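Local atomic coordinates of penicillin-binding protein A (Mycobacterium tuberculosis, PDB entry 3UN7), a protein that probably cross-links peptidoglycan as a D,D-transpeptidase of the mycobacterial cell wall, binds penicillin and is thought to help regulate cell length. Residues A[131-136]-A[451-456]; A[119-124]-A[429-434]; A[267-272]-A[304-309]. All coordinates share one frame; numbering follows the deposited sequence.

Contact 1: residues A[131-136]-A[451-456]; sequences GAVVAL and RAVIEA
The C-terminal helix of the transpeptidase domain meets the central antiparallel sheet where V453 of helix 446-458 rests on V133 and A135 of strand 131-136. V453 spends one methyl on each partner. Its CG2 lies 3.8 Å from V133 CG1, while its CG1 reaches to 4.1 Å from A135 CB. The split follows from the first torsion of V453 (chi1 171°), which puts CG1 anti to the backbone N and CG2 anti to the carbonyl carbon, with the two methyls spread across two residues of the same strand face. V133 and V453 do not meet head on; the two valines pass each other antiparallel, methyl beside methyl. The backbones stay well apart, with the CA atoms of A135 and V453 at 7.7 Å. A135 offers just its CB, which points toward the helix, and V453 CG1 settles against it. Around this trio, I113 of helix 111-123 touches both A135 and V453, and V427 of the adjoining strand does the same, so that aliphatic groups from a second helix and a second strand also touch the valine. Farther round the helix, R451 turns to a different partner and forms a salt bridge with E378. All three touching residues are buried and their touching groups are hydrocarbon, which implies that dispersion and the exclusion of water, rather than directed bonds, hold the helix on the sheet here.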
ATOM      1  N   GLY A 131       1.255  -1.559  10.979  1.00 30.86           N
ATOM      2  CA  GLY A 131       0.572  -1.215   9.718  1.00 29.73           C
ATOM      3  C   GLY A 131       1.502  -1.239   8.536  1.00 28.84           C
ATOM      4  O   GLY A 131       2.440  -2.061   8.490  1.00 28.80           O
ATOM      5  N   ALA A 132       1.242  -0.353   7.571  1.00 27.53           N
ATOM      6  CA  ALA A 132       1.985  -0.338   6.321  1.00 27.00           C
ATOM      7  C   ALA A 132       2.027   1.038   5.679  1.00 26.79           C
ATOM      8  O   ALA A 132       1.171   1.894   5.945  1.00 27.36           O
ATOM      9  CB  ALA A 132       1.425  -1.385   5.337  1.00 26.07           C
ATOM     10  N   VAL A 133       3.058   1.253   4.864  1.00 26.65           N
ATOM     11  CA  VAL A 133       3.167   2.434   4.035  1.00 26.02           C
ATOM     12  C   VAL A 133       3.565   2.013   2.619  1.00 26.51           C
ATOM     13  O   VAL A 133       4.472   1.196   2.428  1.00 26.61           O
ATOM     14  CB  VAL A 133       4.225   3.441   4.576  1.00 27.29           C
ATOM     15  CG1 VAL A 133       4.398   4.617   3.612  1.00 25.89           C
ATOM     16  CG2 VAL A 133       3.854   3.934   5.984  1.00 25.77           C
ATOM     17  N   VAL A 134       2.889   2.573   1.628  1.00 26.03           N
ATOM     18  CA  VAL A 134       3.211   2.293   0.236  1.00 26.23           C
ATOM     19  C   VAL A 134       3.340   3.624  -0.466  1.00 26.74           C
ATOM     20  O   VAL A 134       2.515   4.533  -0.255  1.00 26.92           O
ATOM     21  CB  VAL A 134       2.108   1.451  -0.483  1.00 26.48           C
ATOM     22  CG1 VAL A 134       2.441   1.290  -1.968  1.00 25.91           C
ATOM     23  CG2 VAL A 134       1.964   0.079   0.165  1.00 27.22           C
ATOM     24  N   ALA A 135       4.366   3.742  -1.302  1.00 26.19           N
ATOM     25  CA  ALA A 135       4.532   4.894  -2.156  1.00 26.05           C
ATOM     26  C   ALA A 135       4.698   4.413  -3.593  1.00 26.73           C
ATOM     27  O   ALA A 135       5.431   3.460  -3.876  1.00 25.81           O
ATOM     28  CB  ALA A 135       5.724   5.759  -1.707  1.00 26.46           C
ATOM     29  N   LEU A 136       3.980   5.072  -4.487  1.00 26.58           N
ATOM     30  CA  LEU A 136       3.960   4.710  -5.900  1.00 28.26           C
ATOM     31  C   LEU A 136       4.259   5.948  -6.713  1.00 28.86           C
ATOM     32  O   LEU A 136       3.944   7.072  -6.299  1.00 29.81           O
ATOM     33  CB  LEU A 136       2.579   4.173  -6.310  1.00 27.39           C
ATOM     34  CG  LEU A 136       2.023   2.928  -5.599  1.00 27.18           C
ATOM     35  CD1 LEU A 136       0.633   2.588  -6.128  1.00 26.81           C
ATOM     36  CD2 LEU A 136       2.964   1.716  -5.777  1.00 26.01           C
ATOM     37  N   ARG A 451       2.563  12.555   4.893  1.00 30.14           N
ATOM     38  CA  ARG A 451       3.227  13.786   4.494  1.00 31.47           C
ATOM     39  C   ARG A 451       4.746  13.692   4.591  1.00 31.27           C
ATOM     40  O   ARG A 451       5.432  14.222   3.722  1.00 31.92           O
ATOM     41  CB  ARG A 451       2.685  14.996   5.263  1.00 32.73           C
ATOM     42  CG  ARG A 451       1.200  15.218   5.031  1.00 31.90           C
ATOM     43  CD  ARG A 451       0.735  16.574   5.548  1.00 34.68           C
ATOM     44  NE  ARG A 451      -0.712  16.637   5.426  1.00 33.79           N
ATOM     45  CZ  ARG A 451      -1.554  16.461   6.436  1.00 35.04           C
ATOM     46  NH1 ARG A 451      -1.089  16.264   7.669  1.00 33.19           N
ATOM     47  NH2 ARG A 451      -2.864  16.501   6.214  1.00 34.90           N
ATOM     48  N   ALA A 452       5.269  13.002   5.613  1.00 31.28           N
ATOM     49  CA  ALA A 452       6.734  12.782   5.712  1.00 32.04           C
ATOM     50  C   ALA A 452       7.240  11.952   4.533  1.00 31.28           C
ATOM     51  O   ALA A 452       8.378  12.117   4.072  1.00 30.93           O
ATOM     52  CB  ALA A 452       7.095  12.077   7.019  1.00 32.27           C
ATOM     53  N   VAL A 453       6.401  11.028   4.071  1.00 30.27           N
ATOM     54  CA  VAL A 453       6.753  10.155   2.953  1.00 30.20           C
ATOM     55  C   VAL A 453       6.756  10.948   1.649  1.00 30.62           C
ATOM     56  O   VAL A 453       7.693  10.833   0.842  1.00 30.51           O
ATOM     57  CB  VAL A 453       5.822   8.916   2.883  1.00 29.29           C
ATOM     58  CG1 VAL A 453       6.053   8.136   1.623  1.00 29.08           C
ATOM     59  CG2 VAL A 453       6.066   8.025   4.083  1.00 28.74           C
ATOM     60  N   ILE A 454       5.717  11.763   1.459  1.00 30.73           N
ATOM     61  CA  ILE A 454       5.631  12.675   0.321  1.00 31.55           C
ATOM     62  C   ILE A 454       6.804  13.663   0.304  1.00 32.94           C
ATOM     63  O   ILE A 454       7.416  13.889  -0.744  1.00 32.90           O
ATOM     64  CB  ILE A 454       4.273  13.428   0.298  1.00 31.41           C
ATOM     65  CG1 ILE A 454       3.148  12.434   0.023  1.00 29.67           C
ATOM     66  CG2 ILE A 454       4.299  14.545  -0.761  1.00 32.48           C
ATOM     67  CD1 ILE A 454       1.723  12.942   0.338  1.00 31.67           C
ATOM     68  N   GLU A 455       7.120  14.230   1.465  1.00 34.33           N
ATOM     69  CA  GLU A 455       8.228  15.183   1.576  1.00 36.63           C
ATOM     70  C   GLU A 455       9.519  14.526   1.103  1.00 36.36           C
ATOM     71  O   GLU A 455      10.256  15.114   0.314  1.00 36.89           O
ATOM     72  CB  GLU A 455       8.378  15.691   3.009  1.00 37.13           C
ATOM     73  CG  GLU A 455       9.445  16.786   3.183  1.00 39.23           C
ATOM     74  CD  GLU A 455       9.337  17.504   4.522  1.00 42.41           C
ATOM     75  OE1 GLU A 455       8.257  17.419   5.171  1.00 45.79           O
ATOM     76  OE2 GLU A 455      10.325  18.171   4.923  1.00 46.84           O
ATOM     77  N   ALA A 456       9.764  13.300   1.567  1.00 35.71           N
ATOM     78  CA  ALA A 456      10.967  12.546   1.198  1.00 35.92           C
ATOM     79  C   ALA A 456      11.013  12.300  -0.305  1.00 35.98           C
ATOM     80  O   ALA A 456      12.064  12.463  -0.943  1.00 36.39           O
ATOM     81  CB  ALA A 456      11.023  11.234   1.959  1.00 35.03           C
TER

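Contact 2: residues A[119-124]-A[429-434]; sequences DAMQQG and VLVENG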
ATOM      1  N   ASP A 119      10.788   5.225   9.375  1.00 31.79           N
ATOM      2  CA  ASP A 119      11.054   6.072  10.539  1.00 32.64           C
ATOM      3  C   ASP A 119       9.753   6.650  11.075  1.00 33.24           C
ATOM      4  O   ASP A 119       9.522   6.661  12.288  1.00 33.86           O
ATOM      5  CB  ASP A 119      12.012   7.220  10.207  1.00 33.54           C
ATOM      6  CG  ASP A 119      13.440   6.763   9.958  1.00 34.65           C
ATOM      7  OD1 ASP A 119      13.777   5.608  10.302  1.00 33.31           O
ATOM      8  OD2 ASP A 119      14.233   7.586   9.430  1.00 34.89           O
ATOM      9  N   ALA A 120       8.906   7.150  10.175  1.00 32.57           N
ATOM     10  CA  ALA A 120       7.625   7.738  10.584  1.00 33.15           C
ATOM     11  C   ALA A 120       6.723   6.716  11.285  1.00 33.07           C
ATOM     12  O   ALA A 120       6.084   7.037  12.287  1.00 33.79           O
ATOM     13  CB  ALA A 120       6.914   8.360   9.405  1.00 32.75           C
ATOM     14  N   MET A 121       6.692   5.488  10.773  1.00 32.00           N
ATOM     15  CA  MET A 121       5.929   4.409  11.399  1.00 32.09           C
ATOM     16  C   MET A 121       6.493   4.039  12.772  1.00 32.93           C
ATOM     17  O   MET A 121       5.737   3.713  13.693  1.00 33.87           O
ATOM     18  CB  MET A 121       5.888   3.172  10.490  1.00 31.28           C
ATOM     19  CG  MET A 121       4.945   3.301   9.285  1.00 31.65           C
ATOM     20  SD  MET A 121       3.194   3.482   9.735  1.00 33.15           S
ATOM     21  CE  MET A 121       2.790   1.789  10.133  1.00 34.47           C
ATOM     22  N   GLN A 122       7.816   4.094  12.924  1.00 32.77           N
ATOM     23  CA  GLN A 122       8.429   3.745  14.213  1.00 33.59           C
ATOM     24  C   GLN A 122       8.176   4.777  15.326  1.00 35.35           C
ATOM     25  O   GLN A 122       8.215   4.439  16.497  1.00 34.86           O
ATOM     26  CB  GLN A 122       9.936   3.471  14.048  1.00 33.91           C
ATOM     27  CG  GLN A 122      10.220   2.307  13.086  1.00 31.22           C
ATOM     28  CD  GLN A 122       9.224   1.184  13.267  1.00 32.01           C
ATOM     29  OE1 GLN A 122       9.156   0.567  14.329  1.00 33.30           O
ATOM     30  NE2 GLN A 122       8.409   0.940  12.243  1.00 31.40           N
ATOM     31  N   GLN A 123       7.905   6.018  14.939  1.00 36.50           N
ATOM     32  CA  GLN A 123       7.729   7.123  15.887  1.00 39.35           C
ATOM     33  C   GLN A 123       6.306   7.687  15.938  1.00 39.07           C
ATOM     34  O   GLN A 123       5.990   8.517  16.799  1.00 40.36           O
ATOM     35  CB  GLN A 123       8.726   8.238  15.548  1.00 40.09           C
ATOM     36  CG  GLN A 123      10.177   7.792  15.701  1.00 44.95           C
ATOM     37  CD  GLN A 123      11.086   8.273  14.573  1.00 49.19           C
ATOM     38  OE1 GLN A 123      11.230   9.484  14.346  1.00 51.19           O
ATOM     39  NE2 GLN A 123      11.726   7.318  13.871  1.00 48.15           N
ATOM     40  N   GLY A 124       5.445   7.220  15.039  1.00 38.29           N
ATOM     41  CA  GLY A 124       4.170   7.873  14.771  1.00 38.22           C
ATOM     42  C   GLY A 124       2.988   7.525  15.657  1.00 39.06           C
ATOM     43  O   GLY A 124       1.919   8.106  15.506  1.00 38.96           O
ATOM     44  N   VAL A 429      -1.105   5.106   3.778  1.00 27.88           N
ATOM     45  CA  VAL A 429      -0.639   4.799   5.128  1.00 27.72           C
ATOM     46  C   VAL A 429      -1.782   4.095   5.803  1.00 27.95           C
ATOM     47  O   VAL A 429      -2.925   4.590   5.805  1.00 28.42           O
ATOM     48  CB  VAL A 429      -0.294   6.072   5.908  1.00 28.32           C
ATOM     49  CG1 VAL A 429       0.128   5.750   7.349  1.00 27.78           C
ATOM     50  CG2 VAL A 429       0.772   6.864   5.184  1.00 27.14           C
ATOM     51  N   LEU A 430      -1.499   2.916   6.334  1.00 27.71           N
ATOM     52  CA  LEU A 430      -2.433   2.278   7.247  1.00 28.72           C
ATOM     53  C   LEU A 430      -1.786   2.134   8.620  1.00 29.53           C
ATOM     54  O   LEU A 430      -0.724   1.506   8.746  1.00 29.43           O
ATOM     55  CB  LEU A 430      -2.889   0.912   6.718  1.00 28.33           C
ATOM     56  CG  LEU A 430      -3.589   0.114   7.826  1.00 30.31           C
ATOM     57  CD1 LEU A 430      -5.068   0.492   7.962  1.00 28.37           C
ATOM     58  CD2 LEU A 430      -3.387  -1.349   7.565  1.00 31.40           C
ATOM     59  N   VAL A 431      -2.413   2.741   9.640  1.00 30.15           N
ATOM     60  CA  VAL A 431      -2.009   2.550  11.021  1.00 30.58           C
ATOM     61  C   VAL A 431      -3.080   1.713  11.701  1.00 31.68           C
ATOM     62  O   VAL A 431      -4.197   2.195  11.951  1.00 31.46           O
ATOM     63  CB  VAL A 431      -1.856   3.889  11.804  1.00 31.36           C
ATOM     64  CG1 VAL A 431      -1.478   3.601  13.236  1.00 31.41           C
ATOM     65  CG2 VAL A 431      -0.805   4.793  11.147  1.00 29.76           C
ATOM     66  N   GLU A 432      -2.746   0.456  11.974  1.00 31.71           N
ATOM     67  CA  GLU A 432      -3.675  -0.451  12.642  1.00 32.95           C
ATOM     68  C   GLU A 432      -3.994   0.057  14.055  1.00 34.36           C
ATOM     69  O   GLU A 432      -3.089   0.404  14.823  1.00 34.30           O
ATOM     70  CB  GLU A 432      -3.096  -1.866  12.691  1.00 33.05           C
ATOM     71  CG  GLU A 432      -2.918  -2.487  11.309  1.00 33.16           C
ATOM     72  CD  GLU A 432      -2.666  -3.980  11.355  1.00 34.08           C
ATOM     73  OE1 GLU A 432      -3.284  -4.676  12.188  1.00 37.20           O
ATOM     74  OE2 GLU A 432      -1.859  -4.458  10.533  1.00 33.91           O
ATOM     75  N   ASN A 433      -5.287   0.107  14.367  1.00 35.41           N
ATOM     76  CA  ASN A 433      -5.791   0.601  15.654  1.00 36.87           C
ATOM     77  C   ASN A 433      -5.356   2.041  15.958  1.00 37.14           C
ATOM     78  O   ASN A 433      -5.289   2.440  17.111  1.00 37.68           O
ATOM     79  CB  ASN A 433      -5.406  -0.353  16.794  1.00 38.15           C
ATOM     80  CG  ASN A 433      -6.159  -1.682  16.727  1.00 40.56           C
ATOM     81  OD1 ASN A 433      -6.206  -2.317  15.686  1.00 43.33           O
ATOM     82  ND2 ASN A 433      -6.753  -2.096  17.843  1.00 44.35           N
ATOM     83  N   GLY A 434      -5.071   2.804  14.911  1.00 36.46           N
ATOM     84  CA  GLY A 434      -4.476   4.132  15.049  1.00 37.23           C
ATOM     85  C   GLY A 434      -5.515   5.242  15.116  1.00 38.70           C
ATOM     86  O   GLY A 434      -5.159   6.422  15.259  1.00 37.84           O
TER
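M121 of helix 111-123 reaches out to strand 425-431 with the end of its thioether chain, and almost the whole contact rests on that one side chain. The helix packs beside helix 446-458 on the five-stranded antiparallel sheet of the transpeptidase domain. The first torsion of M121 (chi1 -75°) sets CG anti to the carbonyl carbon, and further bends at chi2 and chi3 fold the chain, so that a CB which does not aim at the strand still delivers SD and CE to it. The tighter part is at the methyl: M121 CE comes to 3.8 Å from L430 O, a van der Waals approach of a methyl to a backbone oxygen. The sulfur is held less closely. V429 and V431 both set CB toward the helix, and M121 SD lies 4.5 Å from V429 CG1 and 4.4 Å from V431 CG2. I449 of helix 446-458 touches M121 and both valines and joins the same packing. The axes of the short segments 119-123 and 429-431 approach to 10.8 Å and are inclined by 21°.

Beyond V431 the two segments no longer touch, and N433 and Q123 are exposed. A type II beta turn carries the chain from V431 to G434, closed by G434 N on V431 O at 3.1 Å. Near this end V431 touches C125, which is joined to C129 by a disulfide. L430 directs its own side chain to the other face of the strand, where it touches Y189 and W413. A bent, polarisable methionine thus bridges the distance between helix and strand by soft van der Waals contacts, without polar bonding between these two segments.

Contact 3: residues A[267-272]-A[304-309]; sequences DALRSM and GMTSIG
T306, whose CG2 packs on L269, also supplies the shortest polar bond within the two segments: G309 N donates to T306 O at 2.9 Å. This bond belongs to the Schellman motif that ends helix 300-306, completed by Q310 N to M305 O, with G309 at positive phi as its C-prime residue. From helix 266-275, L269 brings a single methyl to the helix end. Its CD2 lies 3.8 Å from T306 CG2 and equally far from S307 OG, touching two successive residues at once. L269 CG stands anti to the backbone N (chi1 -162°), which extends the branched end toward the facing segment, whereas the backbones keep their distance, 7.9 Å between the CA atoms of L269 and S307.

Both hydroxyls bond back to main-chain oxygens four residues earlier: T306 OG1 is hydrogen-bonded to A302 O and S307 OG to L303 O. T306 therefore presents its methyl to L269. S307 also ties the helix end to its surroundings, since its carbonyl O is hydrogen-bonded to T199 OG1 of helix 196-205, against which M272 packs too. On the flank of helix 266-275, R270 NH2 forms a salt bridge with D267 OD1 at 3.0 Å; the carboxylate oxygen sits at the guanidinium edge, in its plane, and R270 NH1 is hydrogen-bonded to P296 O. L269 thus meets one methyl and one hydroxyl oxygen that is already bonded to L303 O. The contact between the two segments is therefore made by van der Waals packing, while the buried hydroxyls are satisfied locally at the end of helix 300-306.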
ATOM      1  N   ASP A 267     -24.779  -2.261  -8.158  1.00 44.42           N
ATOM      2  CA  ASP A 267     -24.151  -2.577  -9.458  1.00 44.85           C
ATOM      3  C   ASP A 267     -23.084  -1.544  -9.823  1.00 43.44           C
ATOM      4  O   ASP A 267     -21.971  -1.903 -10.215  1.00 42.67           O
ATOM      5  CB  ASP A 267     -25.186  -2.642 -10.580  1.00 46.24           C
ATOM      6  CG  ASP A 267     -26.082  -3.879 -10.502  1.00 49.76           C
ATOM      7  OD1 ASP A 267     -25.696  -4.894  -9.871  1.00 52.65           O
ATOM      8  OD2 ASP A 267     -27.181  -3.831 -11.095  1.00 53.46           O
ATOM      9  N   ALA A 268     -23.436  -0.264  -9.699  1.00 42.96           N
ATOM     10  CA  ALA A 268     -22.517   0.833 -10.010  1.00 42.17           C
ATOM     11  C   ALA A 268     -21.298   0.855  -9.090  1.00 41.19           C
ATOM     12  O   ALA A 268     -20.186   1.145  -9.531  1.00 40.72           O
ATOM     13  CB  ALA A 268     -23.249   2.174  -9.985  1.00 42.08           C
ATOM     14  N   LEU A 269     -21.501   0.529  -7.814  1.00 41.06           N
ATOM     15  CA  LEU A 269     -20.393   0.528  -6.850  1.00 40.44           C
ATOM     16  C   LEU A 269     -19.420  -0.623  -7.140  1.00 39.97           C
ATOM     17  O   LEU A 269     -18.204  -0.424  -7.154  1.00 38.81           O
ATOM     18  CB  LEU A 269     -20.917   0.518  -5.400  1.00 40.16           C
ATOM     19  CG  LEU A 269     -19.984   0.926  -4.250  1.00 40.85           C
ATOM     20  CD1 LEU A 269     -19.216   2.237  -4.499  1.00 39.62           C
ATOM     21  CD2 LEU A 269     -20.785   1.030  -2.971  1.00 41.03           C
ATOM     22  N   ARG A 270     -19.974  -1.810  -7.401  1.00 40.55           N
ATOM     23  CA  ARG A 270     -19.215  -2.997  -7.828  1.00 40.94           C
ATOM     24  C   ARG A 270     -18.386  -2.733  -9.080  1.00 40.07           C
ATOM     25  O   ARG A 270     -17.237  -3.177  -9.179  1.00 39.84           O
ATOM     26  CB  ARG A 270     -20.172  -4.163  -8.151  1.00 42.01           C
ATOM     27  CG  ARG A 270     -20.924  -4.755  -6.963  1.00 43.57           C
ATOM     28  CD  ARG A 270     -21.685  -6.056  -7.343  1.00 44.51           C
ATOM     29  NE  ARG A 270     -22.554  -6.500  -6.249  1.00 46.86           N
ATOM     30  CZ  ARG A 270     -23.888  -6.496  -6.271  1.00 48.94           C
ATOM     31  NH1 ARG A 270     -24.568  -6.906  -5.200  1.00 48.75           N
ATOM     32  NH2 ARG A 270     -24.553  -6.098  -7.354  1.00 49.29           N
ATOM     33  N   SER A 271     -19.002  -2.049 -10.041  1.00 40.00           N
ATOM     34  CA  SER A 271     -18.373  -1.704 -11.304  1.00 40.00           C
ATOM     35  C   SER A 271     -17.223  -0.726 -11.115  1.00 38.86           C
ATOM     36  O   SER A 271     -16.163  -0.887 -11.726  1.00 38.67           O
ATOM     37  CB  SER A 271     -19.403  -1.112 -12.269  1.00 41.48           C
ATOM     38  OG  SER A 271     -18.769  -0.654 -13.462  1.00 43.23           O
ATOM     39  N   MET A 272     -17.426   0.283 -10.270  1.00 37.96           N
ATOM     40  CA  MET A 272     -16.361   1.258  -9.996  1.00 37.12           C
ATOM     41  C   MET A 272     -15.224   0.640  -9.187  1.00 36.92           C
ATOM     42  O   MET A 272     -14.050   0.885  -9.470  1.00 36.57           O
ATOM     43  CB  MET A 272     -16.897   2.526  -9.321  1.00 36.54           C
ATOM     44  CG  MET A 272     -15.857   3.655  -9.250  1.00 35.71           C
ATOM     45  SD  MET A 272     -15.196   4.114 -10.875  1.00 36.27           S
ATOM     46  CE  MET A 272     -16.656   4.758 -11.679  1.00 34.73           C
ATOM     47  N   GLY A 304     -25.288   0.182   2.207  1.00 41.80           N
ATOM     48  CA  GLY A 304     -25.064   1.361   3.047  1.00 41.67           C
ATOM     49  C   GLY A 304     -23.686   1.336   3.695  1.00 41.28           C
ATOM     50  O   GLY A 304     -22.947   2.316   3.628  1.00 40.31           O
ATOM     51  N   MET A 305     -23.354   0.208   4.321  1.00 41.79           N
ATOM     52  CA  MET A 305     -22.086   0.027   5.029  1.00 42.28           C
ATOM     53  C   MET A 305     -20.892  -0.029   4.067  1.00 40.17           C
ATOM     54  O   MET A 305     -19.812   0.471   4.385  1.00 39.93           O
ATOM     55  CB  MET A 305     -22.134  -1.244   5.889  1.00 42.40           C
ATOM     56  CG  MET A 305     -22.989  -1.141   7.165  1.00 44.87           C
ATOM     57  SD  MET A 305     -22.934  -2.668   8.175  1.00 49.44           S
ATOM     58  CE  MET A 305     -21.146  -2.788   8.465  1.00 47.40           C
ATOM     59  N   THR A 306     -21.095  -0.639   2.898  1.00 39.27           N
ATOM     60  CA  THR A 306     -20.069  -0.722   1.854  1.00 37.63           C
ATOM     61  C   THR A 306     -19.649   0.653   1.350  1.00 36.87           C
ATOM     62  O   THR A 306     -18.469   0.875   1.041  1.00 35.80           O
ATOM     63  CB  THR A 306     -20.540  -1.607   0.667  1.00 38.38           C
ATOM     64  OG1 THR A 306     -20.728  -2.956   1.124  1.00 37.55           O
ATOM     65  CG2 THR A 306     -19.516  -1.604  -0.488  1.00 36.18           C
ATOM     66  N   SER A 307     -20.615   1.572   1.303  1.00 36.97           N
ATOM     67  CA  SER A 307     -20.442   2.901   0.714  1.00 36.61           C
ATOM     68  C   SER A 307     -19.496   3.770   1.516  1.00 36.12           C
ATOM     69  O   SER A 307     -18.946   4.734   0.986  1.00 36.19           O
ATOM     70  CB  SER A 307     -21.799   3.605   0.576  1.00 36.88           C
ATOM     71  OG  SER A 307     -22.655   2.863  -0.272  1.00 38.02           O
ATOM     72  N   ILE A 308     -19.324   3.428   2.793  1.00 36.37           N
ATOM     73  CA  ILE A 308     -18.330   4.080   3.670  1.00 35.22           C
ATOM     74  C   ILE A 308     -17.215   3.102   4.061  1.00 34.61           C
ATOM     75  O   ILE A 308     -16.591   3.228   5.120  1.00 34.24           O
ATOM     76  CB  ILE A 308     -18.988   4.725   4.906  1.00 35.66           C
ATOM     77  CG1 ILE A 308     -19.806   3.685   5.697  1.00 36.75           C
ATOM     78  CG2 ILE A 308     -19.857   5.920   4.476  1.00 34.84           C
ATOM     79  CD1 ILE A 308     -20.396   4.218   7.028  1.00 37.97           C
ATOM     80  N   GLY A 309     -16.989   2.130   3.186  1.00 34.47           N
ATOM     81  CA  GLY A 309     -15.842   1.239   3.240  1.00 34.56           C
ATOM     82  C   GLY A 309     -15.853   0.210   4.349  1.00 35.42           C
ATOM     83  O   GLY A 309     -14.795  -0.234   4.789  1.00 35.12           O
TER

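Contacts 1 and 2 are neighbours on one face of the five-stranded sheet, their centres 11 Å apart, and their segments alternate along the chain. Strands 131-136 and 425-431 lie side by side, joined by a probable hydrogen bond of L430 N to A132 O at 2.9 Å, and V133 CG2 packs on M121 CG at 3.5 Å, so the two helices share a continuous apolar layer. Contact 3 stands apart in the helical region, its centre 27 Å from either. L430 of contact 2 and S307 of contact 3 have side chains about 11 Å from that of S193, probably the acylated serine, so neither touches it.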